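Local coordinates for SCARECROW-LIKE protein 7 (Oryza sativa Japonica Group, PDB 5HYZ) that probably acts as a transcription factor of the GRAS family in plant development and abiotic stress resistance, and binds DNA in vitro through its GRAS domain, at residues 313-318 against 354-359; 271-274 against 279-282; 189-194 against 222-227. All coordinates share one frame; numbering follows the deposited sequence.

The three contacts lie within one GRAS domain, which joins a Rossmann-like sheet to a bundle of helices. Along the chain they come in series: contact 3 closes first, then contact 2, then contact 1. Contacts 1 and 3 are neighbours, with centres 21 Å apart. They touch where helix 311-320 meets helix 220-231, with Met318 SE 3.7 Å from Leu226 CD2. Contact 2 lies on the opposite side of the chain's centre from both, its centre 32 Å from that of contact 1 and 38 Å from that of contact 3. Contacts 1 and 3 both border the sheet, through strands 366-374 and 202-208, whereas contact 2 joins two successive helices, 251-272 and 278-296.

Contact 1 of 3, residues 313-318 against 354-359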
loop_
_atom_site.group_PDB
_atom_site.type_symbol
_atom_site.label_atom_id
_atom_site.label_comp_id
_atom_site.label_asym_id
_atom_site.label_seq_id
_atom_site.Cartn_x
_atom_site.Cartn_y
_atom_site.Cartn_z
ATOM N N GLU A 313 -28.373 4.265 12.341
ATOM C CA GLU A 313 -29.389 3.420 11.717
ATOM C C GLU A 313 -28.947 1.975 11.610
ATOM O O GLU A 313 -29.714 1.026 11.870
ATOM C CB GLU A 313 -29.716 3.965 10.318
ATOM C CG GLU A 313 -30.781 3.107 9.598
ATOM C CD GLU A 313 -31.427 3.862 8.404
ATOM O OE1 GLU A 313 -31.191 5.115 8.239
ATOM O OE2 GLU A 313 -32.171 3.186 7.637
ATOM N N TRP A 314 -27.687 1.788 11.214
ATOM C CA TRP A 314 -27.150 0.432 11.204
ATOM C C TRP A 314 -27.170 -0.203 12.582
ATOM O O TRP A 314 -27.480 -1.383 12.729
ATOM C CB TRP A 314 -25.709 0.424 10.632
ATOM C CG TRP A 314 -25.714 0.623 9.146
ATOM C CD1 TRP A 314 -25.196 1.682 8.458
ATOM C CD2 TRP A 314 -26.207 -0.312 8.149
ATOM N NE1 TRP A 314 -25.375 1.476 7.076
ATOM C CE2 TRP A 314 -25.997 0.284 6.878
ATOM C CE3 TRP A 314 -26.884 -1.546 8.225
ATOM C CZ2 TRP A 314 -26.404 -0.336 5.674
ATOM C CZ3 TRP A 314 -27.290 -2.154 7.042
ATOM C CH2 TRP A 314 -27.039 -1.552 5.790
ATOM N N GLN A 315 -26.828 0.573 13.619
ATOM C CA GLN A 315 -26.822 0.000 14.954
ATOM C C GLN A 315 -28.259 -0.438 15.287
ATOM O O GLN A 315 -28.463 -1.525 15.827
ATOM C CB GLN A 315 -26.315 1.012 15.977
ATOM C CG GLN A 315 -26.578 0.525 17.407
ATOM C CD GLN A 315 -26.322 1.590 18.464
ATOM O OE1 GLN A 315 -26.207 2.788 18.169
ATOM N NE2 GLN A 315 -26.246 1.151 19.715
ATOM N N THR A 316 -29.234 0.397 14.946
ATOM C CA THR A 316 -30.640 0.035 15.264
ATOM C C THR A 316 -30.986 -1.293 14.594
ATOM O O THR A 316 -31.581 -2.196 15.197
ATOM C CB THR A 316 -31.601 1.106 14.818
ATOM O OG1 THR A 316 -31.347 2.292 15.586
ATOM C CG2 THR A 316 -33.109 0.682 15.077
ATOM N N LEU A 317 -30.555 -1.440 13.350
ATOM C CA LEU A 317 -30.921 -2.677 12.621
ATOM C C LEU A 317 -30.215 -3.910 13.190
ATOM O O LEU A 317 -30.792 -4.966 13.409
ATOM C CB LEU A 317 -30.545 -2.500 11.162
ATOM C CG LEU A 317 -31.509 -1.790 10.263
ATOM C CD1 LEU A 317 -30.749 -1.354 9.009
ATOM C CD2 LEU A 317 -32.534 -2.859 9.912
HETATM N N MSE A 318 -28.928 -3.768 13.487
HETATM C CA MSE A 318 -28.173 -4.898 14.031
HETATM C C MSE A 318 -28.777 -5.332 15.378
HETATM O O MSE A 318 -28.915 -6.501 15.629
HETATM C CB MSE A 318 -26.683 -4.531 14.253
HETATM C CG MSE A 318 -25.913 -4.131 13.001
HETATM SE SE MSE A 318 -25.934 -5.639 11.655
HETATM C CE MSE A 318 -24.858 -6.852 12.688
ATOM N N LEU A 354 -17.218 6.736 16.272
ATOM C CA LEU A 354 -18.647 7.049 16.368
ATOM C C LEU A 354 -19.253 6.055 17.340
ATOM O O LEU A 354 -18.860 4.882 17.377
ATOM C CB LEU A 354 -19.362 6.981 15.001
ATOM C CG LEU A 354 -18.751 7.820 13.897
ATOM C CD1 LEU A 354 -19.349 7.461 12.552
ATOM C CD2 LEU A 354 -18.982 9.290 14.183
ATOM N N PRO A 355 -20.232 6.496 18.154
ATOM C CA PRO A 355 -20.721 5.600 19.205
ATOM C C PRO A 355 -21.682 4.537 18.731
ATOM O O PRO A 355 -22.440 4.758 17.812
ATOM C CB PRO A 355 -21.443 6.575 20.175
ATOM C CG PRO A 355 -21.911 7.661 19.286
ATOM C CD PRO A 355 -20.783 7.864 18.287
ATOM N N PRO A 356 -21.722 3.392 19.415
ATOM C CA PRO A 356 -20.893 3.022 20.580
ATOM C C PRO A 356 -19.506 2.451 20.235
ATOM O O PRO A 356 -18.539 2.587 20.996
ATOM C CB PRO A 356 -21.716 1.937 21.259
ATOM C CG PRO A 356 -22.556 1.344 20.158
ATOM C CD PRO A 356 -22.858 2.482 19.210
ATOM N N ALA A 357 -19.381 1.790 19.082
ATOM C CA ALA A 357 -18.107 1.129 18.860
ATOM C C ALA A 357 -17.693 1.142 17.421
ATOM O O ALA A 357 -16.953 0.227 16.991
ATOM C CB ALA A 357 -18.156 -0.325 19.403
ATOM N N PHE A 358 -18.113 2.175 16.685
ATOM C CA PHE A 358 -17.718 2.321 15.268
ATOM C C PHE A 358 -16.366 2.997 15.107
ATOM O O PHE A 358 -16.081 3.926 15.860
ATOM C CB PHE A 358 -18.714 3.191 14.493
ATOM C CG PHE A 358 -20.096 2.601 14.433
ATOM C CD1 PHE A 358 -20.430 1.704 13.415
ATOM C CD2 PHE A 358 -21.095 2.985 15.365
ATOM C CE1 PHE A 358 -21.750 1.193 13.333
ATOM C CE2 PHE A 358 -22.419 2.452 15.289
ATOM C CZ PHE A 358 -22.740 1.562 14.303
ATOM N N LEU A 359 -15.600 2.635 14.081
ATOM C CA LEU A 359 -14.367 3.399 13.762
ATOM C C LEU A 359 -14.531 3.851 12.355
ATOM O O LEU A 359 -14.839 3.047 11.497
ATOM C CB LEU A 359 -13.112 2.541 13.903
ATOM C CG LEU A 359 -11.803 3.309 13.613
ATOM C CD1 LEU A 359 -11.574 4.405 14.637
ATOM C CD2 LEU A 359 -10.676 2.328 13.673
HETATM O O HOH W 1 -25.237 4.988 17.373
#
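Gln315 reaches from helix 311-320 to the Phe358 ring and to the proline pair of the 354-359 turn. Its CB meets the ring at the edge, near the ring plane, 4.0 Å from Phe358 CZ. The chain then runs outward with CG anti to the backbone N (chi1 168°) and stays extended, which carries the amide past the phenyl ring to Pro356. There Gln315 CD lies 3.7 Å from Pro356 CD. The two ends of the amide share the proline ring: Gln315 OE1 is 3.5 Å from Pro356 CD, and Gln315 NE2 is 3.7 Å from Pro356 CG. A water bridges the polar part, donating to Gln315 OE1 and, at 2.8 Å, to Pro355 O, while NE2 is hydrogen-bonded to Glu319 one helical turn on. The peptide bond between the two prolines is cis, and reciprocal backbone bonds between Leu354 and Phe358 close the turn. These residues form the tip of the β-hairpin of strands 349-354 and 358-363. Helix 311-320 lies beside that tip, and strand 366-374 borders both segments, with Trp374 touching Gln315 and Thr370 and Ser372 touching Phe358.

Contact 2 of 3, residues 271-274 against 279-282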
loop_
_atom_site.group_PDB
_atom_site.type_symbol
_atom_site.label_atom_id
_atom_site.label_comp_id
_atom_site.label_asym_id
_atom_site.label_seq_id
_atom_site.Cartn_x
_atom_site.Cartn_y
_atom_site.Cartn_z
ATOM N N VAL A 271 -6.957 15.227 -4.672
ATOM C CA VAL A 271 -5.595 15.299 -4.157
ATOM C C VAL A 271 -4.772 14.132 -4.711
ATOM O O VAL A 271 -3.541 14.215 -4.810
ATOM C CB VAL A 271 -5.602 15.343 -2.583
ATOM C CG1 VAL A 271 -4.219 15.205 -2.024
ATOM C CG2 VAL A 271 -6.206 16.647 -2.096
ATOM N N ALA A 272 -5.448 13.048 -5.097
ATOM C CA ALA A 272 -4.760 11.812 -5.480
ATOM C C ALA A 272 -4.425 11.679 -6.968
ATOM O O ALA A 272 -3.430 11.051 -7.333
ATOM C CB ALA A 272 -5.615 10.583 -5.029
HETATM N N MSE A 273 -5.255 12.247 -7.838
HETATM C CA MSE A 273 -5.101 12.031 -9.271
HETATM C C MSE A 273 -5.075 13.351 -10.046
HETATM O O MSE A 273 -5.523 14.380 -9.544
HETATM C CB MSE A 273 -6.230 11.140 -9.779
HETATM C CG MSE A 273 -6.252 9.748 -9.145
HETATM SE SE MSE A 273 -7.937 8.826 -9.570
HETATM C CE MSE A 273 -9.074 10.138 -8.788
ATOM N N THR A 274 -4.555 13.335 -11.272
ATOM C CA THR A 274 -4.515 14.561 -12.085
ATOM C C THR A 274 -5.919 14.971 -12.546
ATOM O O THR A 274 -6.797 14.111 -12.714
ATOM C CB THR A 274 -3.650 14.390 -13.350
ATOM O OG1 THR A 274 -4.227 13.361 -14.158
ATOM C CG2 THR A 274 -2.235 13.975 -12.994
ATOM N N GLU A 279 -9.192 7.841 -15.883
ATOM C CA GLU A 279 -9.560 6.870 -14.854
ATOM C C GLU A 279 -10.397 7.564 -13.769
ATOM O O GLU A 279 -11.416 7.029 -13.278
ATOM C CB GLU A 279 -8.302 6.240 -14.235
ATOM C CG GLU A 279 -7.572 5.243 -15.145
ATOM C CD GLU A 279 -6.790 5.890 -16.306
ATOM O OE1 GLU A 279 -6.275 7.036 -16.166
ATOM O OE2 GLU A 279 -6.690 5.227 -17.371
ATOM N N ARG A 280 -9.933 8.750 -13.411
ATOM C CA ARG A 280 -10.631 9.576 -12.442
ATOM C C ARG A 280 -12.065 9.902 -12.883
ATOM O O ARG A 280 -13.011 9.762 -12.104
ATOM C CB ARG A 280 -9.860 10.837 -12.212
ATOM C CG ARG A 280 -10.603 11.818 -11.367
ATOM C CD ARG A 280 -9.755 12.988 -11.086
ATOM N NE ARG A 280 -10.502 14.010 -10.390
ATOM C CZ ARG A 280 -9.972 15.153 -9.985
ATOM N NH1 ARG A 280 -8.687 15.408 -10.221
ATOM N NH2 ARG A 280 -10.719 16.042 -9.351
ATOM N N VAL A 281 -12.234 10.285 -14.152
ATOM C CA VAL A 281 -13.569 10.581 -14.676
ATOM C C VAL A 281 -14.438 9.351 -14.691
ATOM O O VAL A 281 -15.635 9.432 -14.421
ATOM C CB VAL A 281 -13.506 11.178 -16.108
ATOM C CG1 VAL A 281 -14.888 11.591 -16.552
ATOM C CG2 VAL A 281 -12.644 12.337 -16.112
ATOM N N ARG A 282 -13.859 8.200 -15.001
ATOM C CA ARG A 282 -14.631 6.985 -14.989
ATOM C C ARG A 282 -15.216 6.793 -13.582
ATOM O O ARG A 282 -16.377 6.467 -13.435
ATOM C CB ARG A 282 -13.787 5.758 -15.385
ATOM C CG ARG A 282 -14.623 4.483 -15.529
ATOM C CD ARG A 282 -13.794 3.269 -15.977
ATOM N NE ARG A 282 -13.072 3.579 -17.209
ATOM C CZ ARG A 282 -11.776 3.881 -17.274
ATOM N NH1 ARG A 282 -11.044 3.894 -16.167
ATOM N NH2 ARG A 282 -11.203 4.158 -18.445
HETATM O O HOH W 2 -5.992 16.758 -9.302
#
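Selenomethionine Met273 lays the end of its side chain against the aliphatic stem of Arg280, and this is the tight half of the contact. Met273 CE comes within 3.4 Å of Arg280 CG and 3.6 Å of Arg280 CB, with Met273 SE 3.8 Å from the same CB. The last torsion of Met273 (chi3 -59°) bends the methyl away from an otherwise extended chain and onto the arginine, which it meets at a slant. Arg280 itself is fully stretched from CG to NE, all its torsions near 180°, so its methylenes offer a straight flank to the selenomethionine while the guanidinium passes on towards the loop.

Between the two segments the polar end is looser. Arg280 NH1 makes a weak hydrogen bond to Thr274 O at 3.4 Å, with the carbonyl oxygen at the edge of the guanidinium near its plane, and Thr274 is exposed to solvent. The guanidinium is held mainly from outside them, by salt bridges of NE with Glu284 and of NH2 with Asp270. Ser277 OG holds the backbone N of Arg280 in the first turn of its helix. Here a short loop joins two successive helices, 251-272 and 278-296, within the predicted PFYRE region, and one arginine ties the end of the first helix to the start of the second.

Contact 3 of 3, residues 189-194 against 222-227; sequences ELNKSD and VRRVLR
Leu190 in the loop and Arg224 on helix 220-231 meet across backbones that stay well apart, the nearest CA atoms, of Leu190 and Val225, being 8.8 Å from each other. With chi1 at -175° the arginine side chain heads straight out from the helix and stays extended to NE, which gives it the reach to bring its terminal nitrogens to the carbonyl of Leu190. Both of them grip one atom: Arg224 NH1 and Arg224 NH2 each lie 2.9 Å from Leu190 O. The oxygen lies near the guanidinium plane, but the two donors reach it differently. NH1 lies in the carbonyl plane, whereas NH2 stands above it by 39°. Both bonds are moderately bent, as expected when two nitrogens of one guanidinium share a single acceptor. Together they hold the end of the guanidinium on the carbonyl.

Glu189 adds its backbone N over one face of the guanidinium. Asn191 crosses it with the amide plane turned 51° away, bringing Asn191 ND2 to 3.4 Å from Arg224 NH2; both are donors, so this is a contact without a bond. The loop is shaped beside the grip: Asn191 N donates to Asp194 OD2 at 2.7 Å, and Asp194 N returns to Asn191 O at 2.9 Å, folding residues 191-194 into a tight turn. Helix 220-231 is the crossover helix of a β-α-β unit between parallel strands 202-208 and 236-242, and on its inner face Val225 and Leu226 meet Phe207. Arg224 thus links the loop that leads into this Rossmann-like unit to the unit's own helix.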
loop_
_atom_site.group_PDB
_atom_site.type_symbol
_atom_site.label_atom_id
_atom_site.label_comp_id
_atom_site.label_asym_id
_atom_site.label_seq_id
_atom_site.Cartn_x
_atom_site.Cartn_y
_atom_site.Cartn_z
ATOM N N GLU A 189 -32.442 -16.497 -1.769
ATOM C CA GLU A 189 -32.799 -17.896 -1.775
ATOM C C GLU A 189 -31.961 -18.800 -0.913
ATOM O O GLU A 189 -32.256 -19.977 -0.802
ATOM C CB GLU A 189 -32.702 -18.445 -3.170
ATOM C CG GLU A 189 -33.534 -17.696 -4.141
ATOM C CD GLU A 189 -33.531 -18.394 -5.476
ATOM O OE1 GLU A 189 -32.656 -19.299 -5.697
ATOM O OE2 GLU A 189 -34.405 -18.064 -6.299
ATOM N N LEU A 190 -30.883 -18.282 -0.328
ATOM C CA LEU A 190 -29.987 -19.131 0.453
ATOM C C LEU A 190 -30.593 -19.422 1.846
ATOM O O LEU A 190 -31.350 -18.611 2.401
ATOM C CB LEU A 190 -28.606 -18.400 0.609
ATOM C CG LEU A 190 -27.957 -18.105 -0.738
ATOM C CD1 LEU A 190 -26.610 -17.401 -0.448
ATOM C CD2 LEU A 190 -27.646 -19.407 -1.523
ATOM N N ASN A 191 -30.192 -20.539 2.428
ATOM C CA ASN A 191 -30.593 -20.964 3.783
ATOM C C ASN A 191 -29.358 -21.356 4.559
ATOM O O ASN A 191 -28.308 -21.571 3.952
ATOM C CB ASN A 191 -31.514 -22.202 3.728
ATOM C CG ASN A 191 -32.721 -21.942 2.899
ATOM O OD1 ASN A 191 -32.969 -22.621 1.886
ATOM N ND2 ASN A 191 -33.462 -20.907 3.278
ATOM N N LYS A 192 -29.517 -21.513 5.873
ATOM C CA LYS A 192 -28.386 -21.906 6.717
ATOM C C LYS A 192 -27.677 -23.143 6.175
ATOM O O LYS A 192 -26.422 -23.238 6.150
ATOM C CB LYS A 192 -28.853 -22.198 8.131
ATOM C CG LYS A 192 -27.761 -22.759 9.020
ATOM C CD LYS A 192 -28.242 -22.837 10.462
ATOM C CE LYS A 192 -27.264 -23.637 11.333
ATOM N NZ LYS A 192 -28.004 -24.068 12.591
ATOM N N SER A 193 -28.439 -24.129 5.686
ATOM C CA SER A 193 -27.764 -25.349 5.322
ATOM C C SER A 193 -26.807 -25.147 4.126
ATOM O O SER A 193 -25.897 -25.943 3.922
ATOM C CB SER A 193 -28.787 -26.464 4.983
ATOM O OG SER A 193 -29.543 -26.029 3.896
ATOM N N ASP A 194 -27.043 -24.110 3.324
ATOM C CA ASP A 194 -26.187 -23.837 2.154
ATOM C C ASP A 194 -24.776 -23.460 2.522
ATOM O O ASP A 194 -23.863 -23.621 1.719
ATOM C CB ASP A 194 -26.757 -22.732 1.284
ATOM C CG ASP A 194 -28.105 -23.107 0.689
ATOM O OD1 ASP A 194 -28.263 -24.301 0.339
ATOM O OD2 ASP A 194 -29.004 -22.244 0.627
ATOM N N VAL A 222 -32.722 -7.074 4.139
ATOM C CA VAL A 222 -31.565 -6.911 5.050
ATOM C C VAL A 222 -31.871 -7.727 6.311
ATOM O O VAL A 222 -31.013 -8.395 6.872
ATOM C CB VAL A 222 -31.203 -5.377 5.374
ATOM C CG1 VAL A 222 -32.385 -4.595 5.878
ATOM C CG2 VAL A 222 -30.069 -5.293 6.427
ATOM N N ARG A 223 -33.136 -7.759 6.721
ATOM C CA ARG A 223 -33.489 -8.620 7.840
ATOM C C ARG A 223 -33.225 -10.081 7.589
ATOM O O ARG A 223 -32.742 -10.782 8.486
ATOM C CB ARG A 223 -34.972 -8.458 8.197
ATOM C CG ARG A 223 -35.406 -9.432 9.253
ATOM C CD ARG A 223 -36.653 -8.942 9.912
ATOM N NE ARG A 223 -36.682 -7.473 10.001
ATOM C CZ ARG A 223 -36.416 -6.768 11.103
ATOM N NH1 ARG A 223 -36.077 -7.394 12.248
ATOM N NH2 ARG A 223 -36.506 -5.439 11.054
ATOM N N ARG A 224 -33.551 -10.547 6.388
ATOM C CA ARG A 224 -33.464 -11.963 6.074
ATOM C C ARG A 224 -31.996 -12.339 6.121
ATOM O O ARG A 224 -31.660 -13.389 6.700
ATOM C CB ARG A 224 -34.079 -12.315 4.691
ATOM C CG ARG A 224 -34.107 -13.845 4.364
ATOM C CD ARG A 224 -34.749 -14.160 3.004
ATOM N NE ARG A 224 -34.879 -15.612 2.754
ATOM C CZ ARG A 224 -33.845 -16.449 2.552
ATOM N NH1 ARG A 224 -32.555 -16.012 2.551
ATOM N NH2 ARG A 224 -34.096 -17.748 2.344
ATOM N N VAL A 225 -31.111 -11.486 5.547
ATOM C CA VAL A 225 -29.708 -11.917 5.547
ATOM C C VAL A 225 -29.043 -11.753 6.953
ATOM O O VAL A 225 -28.179 -12.545 7.297
ATOM C CB VAL A 225 -28.864 -11.184 4.442
ATOM C CG1 VAL A 225 -28.412 -9.846 4.850
ATOM C CG2 VAL A 225 -27.551 -11.983 4.158
ATOM N N LEU A 226 -29.422 -10.756 7.741
ATOM C CA LEU A 226 -28.890 -10.652 9.136
ATOM C C LEU A 226 -29.363 -11.818 9.984
ATOM O O LEU A 226 -28.612 -12.354 10.788
ATOM C CB LEU A 226 -29.274 -9.339 9.804
ATOM C CG LEU A 226 -28.585 -8.134 9.186
ATOM C CD1 LEU A 226 -29.032 -6.824 9.855
ATOM C CD2 LEU A 226 -27.036 -8.286 9.295
ATOM N N ARG A 227 -30.609 -12.268 9.793
ATOM C CA ARG A 227 -31.040 -13.481 10.502
ATOM C C ARG A 227 -30.295 -14.699 10.051
ATOM O O ARG A 227 -29.945 -15.570 10.846
ATOM C CB ARG A 227 -32.568 -13.693 10.306
ATOM C CG ARG A 227 -33.370 -12.663 11.119
ATOM C CD ARG A 227 -34.864 -12.871 10.766
ATOM N NE ARG A 227 -35.756 -12.118 11.637
ATOM C CZ ARG A 227 -37.097 -12.204 11.536
ATOM N NH1 ARG A 227 -37.653 -12.983 10.581
ATOM N NH2 ARG A 227 -37.895 -11.512 12.362
#